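PDB 4IUL: eukaryotic translation initiation factor 4 gamma 2 from Homo sapiens, which probably supports translation initiation as a member of the eIF4G family, its MIF4G domain interacting with the RNA helicase eIF4A. Local coordinates for residues 28-33 with 61-66; 33-38 with 74-79; 118-123 with 154-159. All coordinates share one frame; numbering follows the deposited sequence.

How the interactions relate
From the N terminus, helix 13-31 ends in the segment of interaction 1, whose last turn packs on residues 61-66 of helix 53-69, enclosing helix 38-48 in a loop of 27 residues. Interaction 2 starts at the shared Leu33 and closes on residues 74-79 of the next helix, 74-87, so the two contacts cross rather than nest. Where they meet, Lys66 CG packs against Tyr77 OH. Interaction 3 follows in series, closing the connection between helices 107-127 and 141-163 near the centre of the chain. It touches the others through Val64 against Glu119 and Ser74 against Phe158, so the helices from 13-31 to 141-163 form one connected stack.

Interaction 1: residues 28-33 with 61-66; sequences GILNKL and LLIVDK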
# COMPACT_ATOMS: atom_id res chain seq x y z
N GLY A 28 7.31 -18.70 7.53
CA GLY A 28 7.72 -18.71 8.93
C GLY A 28 8.45 -17.43 9.30
O GLY A 28 8.15 -16.80 10.31
N ILE A 29 9.42 -17.04 8.48
CA ILE A 29 10.20 -15.82 8.69
C ILE A 29 9.29 -14.59 8.82
O ILE A 29 9.44 -13.78 9.74
CB ILE A 29 11.18 -15.59 7.52
CG1 ILE A 29 12.24 -16.70 7.53
CG2 ILE A 29 11.84 -14.22 7.64
CD1 ILE A 29 13.23 -16.61 6.38
N LEU A 30 8.34 -14.45 7.90
CA LEU A 30 7.42 -13.33 7.93
C LEU A 30 6.59 -13.34 9.21
O LEU A 30 6.29 -12.28 9.77
CB LEU A 30 6.49 -13.36 6.71
CG LEU A 30 7.12 -13.14 5.34
CD1 LEU A 30 6.06 -13.33 4.26
CD2 LEU A 30 7.70 -11.73 5.27
N ASN A 31 6.21 -14.53 9.66
CA ASN A 31 5.40 -14.64 10.87
C ASN A 31 6.09 -14.05 12.09
O ASN A 31 5.48 -13.28 12.84
CB ASN A 31 5.02 -16.10 11.15
CG ASN A 31 3.85 -16.58 10.30
OD1 ASN A 31 3.03 -15.79 9.84
ND2 ASN A 31 3.77 -17.90 10.10
N LYS A 32 7.36 -14.39 12.31
CA LYS A 32 8.07 -13.87 13.46
C LYS A 32 8.84 -12.57 13.22
O LYS A 32 9.80 -12.27 13.92
CB LYS A 32 9.01 -14.93 14.04
CG LYS A 32 9.91 -15.66 13.04
CD LYS A 32 10.47 -16.92 13.69
CE LYS A 32 11.21 -17.83 12.72
NZ LYS A 32 12.58 -17.35 12.38
N LEU A 33 8.40 -11.78 12.23
CA LEU A 33 9.05 -10.51 11.91
C LEU A 33 8.64 -9.41 12.88
O LEU A 33 7.45 -9.11 13.04
CB LEU A 33 8.72 -10.08 10.48
CG LEU A 33 9.39 -8.80 9.99
CD1 LEU A 33 10.90 -9.00 9.89
CD2 LEU A 33 8.82 -8.41 8.63
N LEU A 61 4.48 -12.69 -3.29
CA LEU A 61 3.13 -13.13 -3.00
C LEU A 61 2.94 -13.29 -1.49
O LEU A 61 1.92 -12.88 -0.93
CB LEU A 61 2.87 -14.48 -3.69
CG LEU A 61 1.48 -15.08 -3.42
CD1 LEU A 61 0.40 -14.14 -3.96
CD2 LEU A 61 1.37 -16.45 -4.07
N LEU A 62 3.92 -13.87 -0.81
CA LEU A 62 3.82 -14.07 0.63
C LEU A 62 3.90 -12.78 1.45
O LEU A 62 3.15 -12.60 2.41
CB LEU A 62 4.90 -15.06 1.09
CG LEU A 62 4.70 -16.49 0.56
CD1 LEU A 62 5.91 -17.35 0.90
CD2 LEU A 62 3.42 -17.09 1.16
N ILE A 63 4.79 -11.87 1.04
CA ILE A 63 4.97 -10.59 1.72
C ILE A 63 3.67 -9.78 1.69
O ILE A 63 3.20 -9.30 2.73
CB ILE A 63 6.12 -9.77 1.08
CG1 ILE A 63 7.47 -10.44 1.35
CG2 ILE A 63 6.13 -8.35 1.62
CD1 ILE A 63 8.67 -9.74 0.73
N VAL A 64 3.10 -9.61 0.50
CA VAL A 64 1.86 -8.86 0.37
C VAL A 64 0.73 -9.56 1.14
O VAL A 64 -0.15 -8.90 1.70
CB VAL A 64 1.48 -8.68 -1.11
CG1 VAL A 64 0.17 -7.93 -1.22
CG2 VAL A 64 2.58 -7.90 -1.83
N ASP A 65 0.78 -10.89 1.18
CA ASP A 65 -0.19 -11.71 1.93
C ASP A 65 -0.17 -11.26 3.40
O ASP A 65 -1.21 -10.92 3.98
CB ASP A 65 0.21 -13.19 1.87
CG ASP A 65 -0.63 -14.01 0.89
OD1 ASP A 65 -1.40 -13.42 0.10
OD2 ASP A 65 -0.50 -15.27 0.92
N LYS A 66 1.02 -11.27 3.99
CA LYS A 66 1.21 -10.90 5.40
C LYS A 66 0.87 -9.42 5.67
O LYS A 66 0.28 -9.11 6.71
CB LYS A 66 2.65 -11.18 5.83
CG LYS A 66 2.91 -11.03 7.32
CD LYS A 66 2.12 -12.06 8.13
CE LYS A 66 2.47 -12.00 9.61
NZ LYS A 66 1.81 -13.10 10.38
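Three apolar side chains make the greasy half of this contact, where the last turn of helix 13-31 lies against helix 53-69, one of the helix-on-helix layers of the HEAT-repeat-type MIF4G domain. Leu30 is at its centre. Its CB is directed toward the other helix, and with CG anti to the carbonyl carbon (chi1 -67°) the two methyls split between two neighbours. CD1 drops onto the backbone of residue 62, 3.5 Å from Leu62 O, and also packs on the side chain there, with Leu30 CD1 3.8 Å from Leu62 CB. CD2 goes to the next residue, crossing Ile63 at about a right angle with Leu30 CD2 4.1 Å from Ile63 CG1. Ile63 continues beyond this layer to Cys81 and Leu84 of helix 74-87, while Leu62 also meets Val26.

The polar half belongs to Lys66. Its CG stands anti to the backbone N, the chain bends once at chi2 (65°) and then runs out extended past Leu30, bringing Lys66 CE to 3.8 Å from Leu30 O. The ammonium ends at the amide of Asn31, giving a hydrogen bond of 3.0 Å from Lys66 NZ to Asn31 OD1. The donor lies in the carbonyl plane, on a lone pair of OD1, with a C=O...N angle of 141°. Asn31 CB is directed away from helix 53-69, and its amide turns back to meet the lysine. A sulfate ion, probably from the crystallisation liquor, lies about 4 Å from the Asn31 side chain.

Leu30 O already accepts the N-H of Leu33 as the helix runs out. An ammonium beside this C-terminal end probably offsets the partial negative charge of the last carbonyls, so the contact joins a leucine-centred apolar seal to a polar tie on its more exposed flank.

Interaction 2: residues 33-38 with 74-79; sequences LTPEKF and SSLYAQ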
# COMPACT_ATOMS: atom_id res chain seq x y z
N LEU A 33 8.40 -11.78 12.23
CA LEU A 33 9.05 -10.51 11.91
C LEU A 33 8.64 -9.41 12.88
O LEU A 33 7.45 -9.11 13.04
CB LEU A 33 8.72 -10.08 10.48
CG LEU A 33 9.39 -8.80 9.99
CD1 LEU A 33 10.90 -9.00 9.89
CD2 LEU A 33 8.82 -8.41 8.63
N THR A 34 9.64 -8.79 13.51
CA THR A 34 9.39 -7.72 14.47
C THR A 34 10.44 -6.62 14.33
O THR A 34 11.56 -6.88 13.88
CB THR A 34 9.42 -8.26 15.91
OG1 THR A 34 9.18 -7.19 16.83
CG2 THR A 34 10.76 -8.88 16.22
N PRO A 35 10.10 -5.38 14.72
CA PRO A 35 11.04 -4.26 14.62
C PRO A 35 12.38 -4.64 15.26
O PRO A 35 13.44 -4.24 14.79
CB PRO A 35 10.34 -3.15 15.39
CG PRO A 35 8.90 -3.42 15.13
CD PRO A 35 8.81 -4.93 15.27
N GLU A 36 12.31 -5.42 16.34
CA GLU A 36 13.50 -5.85 17.06
C GLU A 36 14.27 -6.97 16.35
O GLU A 36 15.49 -7.05 16.46
CB GLU A 36 13.13 -6.29 18.48
CG GLU A 36 14.33 -6.72 19.32
CD GLU A 36 13.95 -7.07 20.75
OE1 GLU A 36 13.13 -8.00 20.94
OE2 GLU A 36 14.46 -6.41 21.68
N LYS A 37 13.55 -7.83 15.64
CA LYS A 37 14.19 -8.93 14.93
C LYS A 37 14.44 -8.62 13.46
O LYS A 37 15.16 -9.37 12.78
CB LYS A 37 13.34 -10.20 15.01
CG LYS A 37 13.30 -10.90 16.36
CD LYS A 37 12.53 -12.21 16.22
CE LYS A 37 12.47 -12.99 17.52
NZ LYS A 37 11.77 -14.29 17.31
N PHE A 38 13.87 -7.52 12.97
CA PHE A 38 14.01 -7.15 11.57
C PHE A 38 15.38 -7.43 10.98
O PHE A 38 15.54 -8.29 10.12
CB PHE A 38 13.69 -5.67 11.35
CG PHE A 38 13.61 -5.28 9.90
CD1 PHE A 38 12.44 -5.46 9.18
CD2 PHE A 38 14.73 -4.78 9.24
CE1 PHE A 38 12.38 -5.15 7.81
CE2 PHE A 38 14.68 -4.47 7.88
CZ PHE A 38 13.50 -4.66 7.17
N SER A 74 2.80 -2.29 8.11
CA SER A 74 3.04 -1.89 6.72
C SER A 74 4.47 -1.37 6.56
O SER A 74 5.23 -1.80 5.70
CB SER A 74 2.07 -0.78 6.30
OG SER A 74 0.76 -1.26 6.13
N SER A 75 4.79 -0.41 7.43
CA SER A 75 6.09 0.23 7.48
C SER A 75 7.22 -0.80 7.47
O SER A 75 8.18 -0.67 6.70
CB SER A 75 6.14 1.09 8.74
OG SER A 75 7.39 1.72 8.90
N LEU A 76 7.11 -1.81 8.32
CA LEU A 76 8.12 -2.86 8.42
C LEU A 76 8.25 -3.65 7.12
O LEU A 76 9.36 -3.89 6.65
CB LEU A 76 7.78 -3.84 9.54
CG LEU A 76 8.62 -3.80 10.82
CD1 LEU A 76 8.20 -2.61 11.69
CD2 LEU A 76 8.43 -5.11 11.56
N TYR A 77 7.12 -4.07 6.57
CA TYR A 77 7.14 -4.86 5.34
C TYR A 77 7.62 -4.02 4.15
O TYR A 77 8.29 -4.54 3.25
CB TYR A 77 5.75 -5.45 5.05
CG TYR A 77 5.25 -6.33 6.18
CD1 TYR A 77 6.03 -7.37 6.69
CD2 TYR A 77 4.01 -6.09 6.78
CE1 TYR A 77 5.60 -8.13 7.77
CE2 TYR A 77 3.57 -6.84 7.86
CZ TYR A 77 4.37 -7.86 8.36
OH TYR A 77 3.95 -8.58 9.45
N ALA A 78 7.31 -2.73 4.17
CA ALA A 78 7.73 -1.84 3.09
C ALA A 78 9.26 -1.75 3.07
O ALA A 78 9.87 -1.68 2.00
CB ALA A 78 7.12 -0.45 3.28
N GLN A 79 9.87 -1.76 4.25
CA GLN A 79 11.32 -1.68 4.36
C GLN A 79 11.93 -2.99 3.86
O GLN A 79 13.01 -3.00 3.26
CB GLN A 79 11.72 -1.44 5.82
CG GLN A 79 13.13 -0.89 5.99
CD GLN A 79 13.32 0.48 5.34
OE1 GLN A 79 12.54 1.40 5.55
NE2 GLN A 79 14.38 0.61 4.55
O HOH W 1 5.22 -10.02 11.19
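Leu76 is the side chain on which the turn 33-38 closes. Its chi1 of -108° is away from the staggered positions, and this unusual torsion lays the two methyls against the turn. Leu76 CD2 sits 3.6 Å from Pro35 N, over the bond that joins Thr34 to the proline, and also meets Leu33 CG. Leu76 CD1 takes the proline ring itself, 3.6 Å from Pro35 CG, the two side chains crossing at about a right angle. Tighter still is the approach of Leu33 to the neighbouring tyrosine. Leu33, its CG anti to the backbone N, slides past Tyr77 in the opposite direction and brings Leu33 CD2 to 3.3 Å from Tyr77 CE1. Tyr77 also touches Lys66 and Ala67 of helix 53-69. The Phe38 ring adds its own close approach, Phe38 CE1 lying 3.5 Å from Leu76 O.

The looser side begins beyond that ring. Phe38 CZ stands 3.9 Å from Gln79 CB, but the rest of Gln79 bends at chi2 and carries its amide away, so the aliphatic base does the packing. Pro35, though touched by Leu76, is exposed.

No direct hydrogen bond spans the two segments. One water does the joining: it donates to Leu33 O at 3.0 Å and accepts from Tyr77 OH at 2.6 Å. Within the MIF4G helical domain, the connection between helices 13-31 and 38-48 is thus held to the start of helix 74-87 mainly by shape, and the water supplies a donor to the carbonyl and an acceptor to the phenol, bridging two groups that do not meet directly.

Interaction 3: residues 118-123 with 154-159; sequences DEFENR and GNIKFI
CG is anti to the backbone N in both Asn155 (chi1 -162°) and Phe120 (chi1 -167°), which sends the amide across to the facing helix and lays the ring along the side of the interface. Asn155 CB is directed toward helix 107-127, and its ND2 comes to rest against the opposite backbone, 3.5 Å from Glu119 C. Asn155 ND2 is equally close to the aliphatic part of Arg123, 3.5 Å from its CG. Asn155 OD1 is buried here without a partner in the model, a likely cost of placing an amide between these helices.

Phe120 fills the apolar side. Ile156 CG1 meets it at the ring edge, 4.2 Å from Phe120 CE1, while the Ile159 and Phe120 side chains cross at about a right angle, Ile159 CD1 4.0 Å from Phe120 CD1. Cys176 of helix 170-181 touches all three. On the other flank Glu119 OE2 lies in the plane of the Arg123 guanidinium, 3.7 Å from Arg123 NH2, a long salt bridge within helix 107-127.

The axes run 10.5 Å apart at 159°, nearly antiparallel: the side-by-side packing of successive helices from which HEAT-repeat domains such as MIF4G are built.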
# COMPACT_ATOMS: atom_id res chain seq x y z
N ASP A 118 -2.78 -5.83 -8.62
CA ASP A 118 -3.70 -6.97 -8.51
C ASP A 118 -4.49 -6.97 -7.20
O ASP A 118 -5.72 -7.13 -7.21
CB ASP A 118 -2.95 -8.30 -8.62
CG ASP A 118 -2.24 -8.48 -9.94
OD1 ASP A 118 -2.79 -8.07 -10.99
OD2 ASP A 118 -1.14 -9.07 -9.94
N GLU A 119 -3.80 -6.82 -6.07
CA GLU A 119 -4.52 -6.81 -4.80
C GLU A 119 -5.53 -5.67 -4.78
O GLU A 119 -6.65 -5.85 -4.31
CB GLU A 119 -3.55 -6.67 -3.62
CG GLU A 119 -2.91 -7.98 -3.16
CD GLU A 119 -3.91 -8.96 -2.56
OE1 GLU A 119 -4.89 -9.32 -3.24
OE2 GLU A 119 -3.70 -9.39 -1.40
N PHE A 120 -5.15 -4.51 -5.30
CA PHE A 120 -6.06 -3.37 -5.30
C PHE A 120 -7.36 -3.65 -6.06
O PHE A 120 -8.43 -3.22 -5.62
CB PHE A 120 -5.41 -2.11 -5.87
CG PHE A 120 -6.20 -0.86 -5.60
CD1 PHE A 120 -6.29 -0.34 -4.31
CD2 PHE A 120 -6.86 -0.20 -6.63
CE1 PHE A 120 -7.04 0.80 -4.04
CE2 PHE A 120 -7.61 0.95 -6.37
CZ PHE A 120 -7.70 1.45 -5.07
N GLU A 121 -7.28 -4.35 -7.19
CA GLU A 121 -8.47 -4.66 -7.97
C GLU A 121 -9.37 -5.69 -7.26
O GLU A 121 -10.59 -5.54 -7.24
CB GLU A 121 -8.09 -5.18 -9.36
CG GLU A 121 -7.65 -4.10 -10.35
CD GLU A 121 -7.03 -4.68 -11.63
OE1 GLU A 121 -7.40 -5.81 -12.04
OE2 GLU A 121 -6.16 -4.01 -12.23
N ASN A 122 -8.76 -6.71 -6.67
CA ASN A 122 -9.53 -7.74 -5.97
C ASN A 122 -10.19 -7.24 -4.69
O ASN A 122 -11.33 -7.61 -4.39
CB ASN A 122 -8.65 -8.95 -5.65
CG ASN A 122 -8.00 -9.55 -6.89
OD1 ASN A 122 -8.68 -9.87 -7.87
ND2 ASN A 122 -6.69 -9.71 -6.86
N ARG A 123 -9.48 -6.40 -3.95
CA ARG A 123 -10.02 -5.86 -2.70
C ARG A 123 -11.15 -4.86 -2.98
O ARG A 123 -12.03 -4.66 -2.13
CB ARG A 123 -8.91 -5.20 -1.88
CG ARG A 123 -7.81 -6.19 -1.47
CD ARG A 123 -8.33 -7.25 -0.51
NE ARG A 123 -7.33 -8.27 -0.23
CZ ARG A 123 -7.47 -9.26 0.66
NH1 ARG A 123 -8.59 -9.36 1.36
NH2 ARG A 123 -6.50 -10.15 0.83
N GLY A 154 -6.41 -1.44 4.87
CA GLY A 154 -5.10 -1.99 5.14
C GLY A 154 -4.30 -2.01 3.84
O GLY A 154 -3.10 -1.74 3.85
N ASN A 155 -4.97 -2.32 2.73
CA ASN A 155 -4.31 -2.36 1.43
C ASN A 155 -3.78 -0.97 1.06
O ASN A 155 -2.63 -0.83 0.62
CB ASN A 155 -5.27 -2.84 0.34
CG ASN A 155 -4.55 -3.32 -0.91
OD1 ASN A 155 -3.32 -3.29 -0.98
ND2 ASN A 155 -5.31 -3.78 -1.90
N ILE A 156 -4.62 0.04 1.25
CA ILE A 156 -4.23 1.41 0.92
C ILE A 156 -3.06 1.92 1.77
O ILE A 156 -2.18 2.60 1.25
CB ILE A 156 -5.44 2.37 1.07
CG1 ILE A 156 -6.48 2.02 -0.01
CG2 ILE A 156 -4.98 3.81 0.92
CD1 ILE A 156 -7.76 2.80 0.10
N LYS A 157 -3.05 1.57 3.06
CA LYS A 157 -1.97 1.98 3.96
C LYS A 157 -0.63 1.38 3.55
O LYS A 157 0.42 2.02 3.67
CB LYS A 157 -2.31 1.57 5.39
CG LYS A 157 -1.25 1.91 6.44
CD LYS A 157 -1.68 1.39 7.82
CE LYS A 157 -0.62 1.62 8.89
NZ LYS A 157 -0.29 3.07 9.03
N PHE A 158 -0.65 0.14 3.07
CA PHE A 158 0.59 -0.52 2.64
C PHE A 158 1.09 0.14 1.35
O PHE A 158 2.30 0.33 1.17
CB PHE A 158 0.34 -2.03 2.44
CG PHE A 158 1.57 -2.80 2.05
CD1 PHE A 158 2.77 -2.62 2.73
CD2 PHE A 158 1.53 -3.72 1.00
CE1 PHE A 158 3.93 -3.33 2.36
CE2 PHE A 158 2.67 -4.43 0.63
CZ PHE A 158 3.87 -4.24 1.31
N ILE A 159 0.16 0.50 0.47
CA ILE A 159 0.51 1.17 -0.77
C ILE A 159 1.17 2.51 -0.44
O ILE A 159 2.21 2.87 -1.00
CB ILE A 159 -0.74 1.38 -1.65
CG1 ILE A 159 -1.20 0.02 -2.21
CG2 ILE A 159 -0.44 2.35 -2.80
CD1 ILE A 159 -2.59 0.03 -2.86